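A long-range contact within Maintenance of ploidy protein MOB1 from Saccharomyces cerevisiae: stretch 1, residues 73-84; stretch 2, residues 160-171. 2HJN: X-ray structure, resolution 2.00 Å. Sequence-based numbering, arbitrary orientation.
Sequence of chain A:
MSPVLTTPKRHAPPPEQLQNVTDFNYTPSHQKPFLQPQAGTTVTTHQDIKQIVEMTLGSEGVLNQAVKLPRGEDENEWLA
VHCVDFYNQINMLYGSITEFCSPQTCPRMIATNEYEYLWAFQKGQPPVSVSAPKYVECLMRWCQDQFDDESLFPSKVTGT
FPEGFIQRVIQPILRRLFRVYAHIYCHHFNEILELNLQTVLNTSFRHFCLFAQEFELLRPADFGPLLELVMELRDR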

# COMPACT_ATOMS: atom_id res chain seq x y z
N GLU A 73 4.49 -0.30 32.24
CA GLU A 73 3.73 -1.04 31.22
C GLU A 73 4.08 -2.51 31.13
O GLU A 73 5.20 -2.91 31.44
CB GLU A 73 3.74 -0.34 29.86
CG GLU A 73 2.85 0.90 29.88
CD GLU A 73 2.52 1.45 28.51
OE1 GLU A 73 3.03 0.89 27.50
OE2 GLU A 73 1.74 2.43 28.44
N ASP A 74 3.09 -3.32 30.73
CA ASP A 74 3.26 -4.75 30.72
C ASP A 74 3.97 -5.21 29.42
O ASP A 74 3.58 -4.79 28.32
CB ASP A 74 1.91 -5.46 30.91
CG ASP A 74 2.04 -6.98 30.87
OD1 ASP A 74 1.42 -7.62 29.97
OD2 ASP A 74 2.80 -7.53 31.71
N GLU A 75 5.01 -6.03 29.57
CA GLU A 75 5.86 -6.51 28.47
C GLU A 75 5.11 -7.34 27.42
O GLU A 75 5.28 -7.11 26.21
CB GLU A 75 7.08 -7.28 29.02
CG GLU A 75 7.95 -7.90 27.93
CD GLU A 75 9.32 -8.39 28.43
OE1 GLU A 75 10.35 -7.84 28.01
OE2 GLU A 75 9.37 -9.36 29.20
N ASN A 76 4.34 -8.33 27.88
CA ASN A 76 3.40 -9.11 27.03
C ASN A 76 2.44 -8.25 26.22
O ASN A 76 2.21 -8.53 25.03
CB ASN A 76 2.56 -10.08 27.88
CG ASN A 76 3.37 -11.25 28.39
OD1 ASN A 76 4.51 -11.48 27.96
ND2 ASN A 76 2.78 -12.01 29.32
N GLU A 77 1.85 -7.22 26.87
CA GLU A 77 0.95 -6.33 26.16
C GLU A 77 1.65 -5.53 25.06
O GLU A 77 1.15 -5.43 23.94
CB GLU A 77 0.20 -5.40 27.09
CG GLU A 77 -1.26 -5.68 27.09
CD GLU A 77 -2.02 -4.83 28.07
OE1 GLU A 77 -2.26 -3.62 27.78
OE2 GLU A 77 -2.36 -5.40 29.15
N TRP A 78 2.79 -4.95 25.44
CA TRP A 78 3.66 -4.20 24.55
C TRP A 78 4.07 -5.07 23.34
O TRP A 78 3.94 -4.66 22.18
CB TRP A 78 4.88 -3.73 25.36
CG TRP A 78 5.85 -2.83 24.64
CD1 TRP A 78 7.12 -3.15 24.26
CD2 TRP A 78 5.63 -1.48 24.23
NE1 TRP A 78 7.71 -2.07 23.65
CE2 TRP A 78 6.82 -1.03 23.61
CE3 TRP A 78 4.54 -0.61 24.33
CZ2 TRP A 78 6.95 0.25 23.09
CZ3 TRP A 78 4.67 0.68 23.82
CH2 TRP A 78 5.86 1.09 23.19
N LEU A 79 4.53 -6.29 23.61
CA LEU A 79 4.89 -7.20 22.51
C LEU A 79 3.68 -7.67 21.65
O LEU A 79 3.79 -7.69 20.41
CB LEU A 79 5.72 -8.37 23.01
CG LEU A 79 7.01 -8.10 23.82
CD1 LEU A 79 8.00 -9.26 23.73
CD2 LEU A 79 7.69 -6.79 23.54
N ALA A 80 2.53 -7.94 22.29
CA ALA A 80 1.27 -8.24 21.58
C ALA A 80 0.81 -7.07 20.67
O ALA A 80 0.46 -7.28 19.50
CB ALA A 80 0.16 -8.64 22.58
N VAL A 81 0.78 -5.85 21.20
CA VAL A 81 0.48 -4.65 20.39
C VAL A 81 1.36 -4.54 19.16
O VAL A 81 0.84 -4.39 18.06
CB VAL A 81 0.54 -3.32 21.20
CG1 VAL A 81 0.47 -2.07 20.26
CG2 VAL A 81 -0.62 -3.27 22.19
N HIS A 82 2.68 -4.62 19.34
CA HIS A 82 3.58 -4.50 18.21
C HIS A 82 3.58 -5.65 17.23
O HIS A 82 3.87 -5.43 16.07
CB HIS A 82 4.99 -4.16 18.66
CG HIS A 82 5.07 -2.81 19.29
ND1 HIS A 82 5.37 -1.67 18.58
CD2 HIS A 82 4.77 -2.40 20.55
CE1 HIS A 82 5.29 -0.62 19.37
NE2 HIS A 82 4.93 -1.04 20.58
N CYS A 83 3.32 -6.88 17.70
CA CYS A 83 3.23 -8.02 16.80
C CYS A 83 2.05 -7.86 15.81
O CYS A 83 2.21 -8.08 14.63
CB CYS A 83 3.15 -9.32 17.63
SG CYS A 83 3.34 -10.85 16.69
N VAL A 84 0.87 -7.45 16.29
CA VAL A 84 -0.27 -7.16 15.37
C VAL A 84 0.04 -5.97 14.44
O VAL A 84 -0.26 -6.03 13.25
CB VAL A 84 -1.60 -6.92 16.11
CG1 VAL A 84 -2.69 -6.45 15.16
CG2 VAL A 84 -2.06 -8.18 16.89
N THR A 160 -5.97 -13.24 30.69
CA THR A 160 -4.51 -13.26 30.92
C THR A 160 -3.73 -13.88 29.74
O THR A 160 -4.30 -14.54 28.88
CB THR A 160 -4.16 -14.03 32.22
OG1 THR A 160 -4.81 -15.29 32.17
CG2 THR A 160 -4.61 -13.25 33.49
N PHE A 161 -2.42 -13.63 29.69
CA PHE A 161 -1.55 -14.24 28.69
C PHE A 161 -1.08 -15.61 29.21
O PHE A 161 -0.82 -15.75 30.43
CB PHE A 161 -0.35 -13.35 28.43
CG PHE A 161 -0.68 -12.05 27.79
CD1 PHE A 161 -1.01 -10.93 28.57
CD2 PHE A 161 -0.61 -11.90 26.40
CE1 PHE A 161 -1.32 -9.70 27.99
CE2 PHE A 161 -0.91 -10.68 25.79
CZ PHE A 161 -1.27 -9.58 26.58
N PRO A 162 -0.91 -16.61 28.30
CA PRO A 162 -0.46 -17.93 28.78
C PRO A 162 1.01 -17.91 29.23
O PRO A 162 1.79 -17.02 28.83
CB PRO A 162 -0.60 -18.82 27.53
CG PRO A 162 -0.40 -17.85 26.38
CD PRO A 162 -1.09 -16.57 26.84
N GLU A 163 1.42 -18.90 30.01
CA GLU A 163 2.82 -19.01 30.38
C GLU A 163 3.56 -19.33 29.12
O GLU A 163 3.06 -20.09 28.28
CB GLU A 163 3.07 -20.09 31.46
CG GLU A 163 2.64 -19.66 32.87
CD GLU A 163 3.09 -20.62 33.99
OE1 GLU A 163 4.32 -20.67 34.26
OE2 GLU A 163 2.19 -21.30 34.57
N GLY A 164 4.75 -18.74 28.99
CA GLY A 164 5.63 -18.92 27.83
C GLY A 164 5.24 -18.05 26.63
O GLY A 164 5.78 -18.23 25.54
N PHE A 165 4.29 -17.14 26.83
CA PHE A 165 3.77 -16.30 25.74
C PHE A 165 4.87 -15.81 24.80
O PHE A 165 4.77 -16.02 23.61
CB PHE A 165 2.97 -15.12 26.29
CG PHE A 165 2.39 -14.20 25.21
CD1 PHE A 165 1.34 -14.63 24.36
CD2 PHE A 165 2.85 -12.90 25.09
CE1 PHE A 165 0.80 -13.78 23.40
CE2 PHE A 165 2.31 -12.03 24.12
CZ PHE A 165 1.30 -12.47 23.29
N ILE A 166 5.91 -15.16 25.32
CA ILE A 166 6.94 -14.57 24.45
C ILE A 166 7.68 -15.63 23.62
O ILE A 166 7.90 -15.47 22.43
CB ILE A 166 7.91 -13.72 25.23
CG1 ILE A 166 7.19 -12.51 25.75
CG2 ILE A 166 9.00 -13.20 24.33
CD1 ILE A 166 7.88 -11.86 26.92
N GLN A 167 8.01 -16.75 24.25
CA GLN A 167 8.82 -17.77 23.60
C GLN A 167 8.02 -18.67 22.70
O GLN A 167 8.51 -19.09 21.64
CB GLN A 167 9.51 -18.65 24.67
CG GLN A 167 10.38 -17.85 25.69
CD GLN A 167 9.57 -16.97 26.64
OE1 GLN A 167 8.48 -17.34 27.13
NE2 GLN A 167 10.11 -15.78 26.91
N ARG A 168 6.81 -18.99 23.12
CA ARG A 168 5.98 -19.98 22.43
C ARG A 168 5.02 -19.37 21.41
O ARG A 168 4.53 -20.07 20.53
CB ARG A 168 5.17 -20.75 23.44
N VAL A 169 4.69 -18.09 21.56
CA VAL A 169 3.74 -17.45 20.62
C VAL A 169 4.40 -16.34 19.81
O VAL A 169 4.40 -16.38 18.56
CB VAL A 169 2.50 -16.88 21.33
CG1 VAL A 169 1.42 -16.47 20.29
CG2 VAL A 169 1.88 -17.91 22.32
N ILE A 170 4.96 -15.36 20.52
CA ILE A 170 5.58 -14.18 19.87
C ILE A 170 6.77 -14.55 18.96
O ILE A 170 6.81 -14.17 17.75
CB ILE A 170 5.93 -13.06 20.92
CG1 ILE A 170 4.67 -12.43 21.58
CG2 ILE A 170 6.81 -11.97 20.28
CD1 ILE A 170 3.79 -11.49 20.61
N GLN A 171 7.72 -15.31 19.47
CA GLN A 171 8.94 -15.64 18.69
C GLN A 171 8.76 -16.39 17.38
O GLN A 171 9.39 -16.03 16.37
CB GLN A 171 10.04 -16.29 19.56
CG GLN A 171 10.91 -15.25 20.19
CD GLN A 171 11.92 -15.83 21.15
OE1 GLN A 171 13.08 -16.00 20.79
NE2 GLN A 171 11.48 -16.14 22.39

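Residues 75-84 and 165-171 belong to two helices, both of which continue later in the chain, that run almost parallel, their N-to-C directions differing by 6° and their axes approaching to 11.0 Å. The CA atoms of Asn 76 and Ile 166 lie 7.0 Å apart, and those of Cys 83 and Ile 170 7.3 Å. Each helix has its own start. Asp 74 caps the first, its OD1 accepting a hydrogen bond from Glu 77 N at 3.2 Å and so satisfying an amide that has no helical carbonyl before it. The second follows a type II turn from Pro 162 to Phe 165, in which Gly 164 adopts a positive phi that favours glycine. A wider pi-type turn then spans 165-170, where Ile 170 N bonds to Phe 165 O at 3.2 Å.

No hydrogen bond crosses between the stretches; the contact rests on van der Waals packing. Phe 161, ahead of the second helix, lays its ring against the first turn of its partner. Asn 76 CB sits 3.7 Å from the centroid of the Phe 161 ring, nearly on the ring normal, a CH-pi contact in which a polar residue contributes its aliphatic carbon. The amide of Asn 76 reaches further, with OD1 3.6 Å from Phe 165 CD2, at the ring edge, where aromatic hydrogens present a slightly positive rim to oxygen.

Ala 80 suits its place because its small methyl fits beside two aromatic rings: its CB lies 4.0 Å from Phe 161 CE2 and 4.1 Å from Phe 165 CZ. Branched aliphatic side chains also meet between the helices: Leu 79 CD1 lies 3.9 Å from Ile 166 CG1. Nearer the C-terminal end of both stretches, Ile 170 CD1 lies 3.7 Å from Cys 83 CB, an apolar contact between two buried residues.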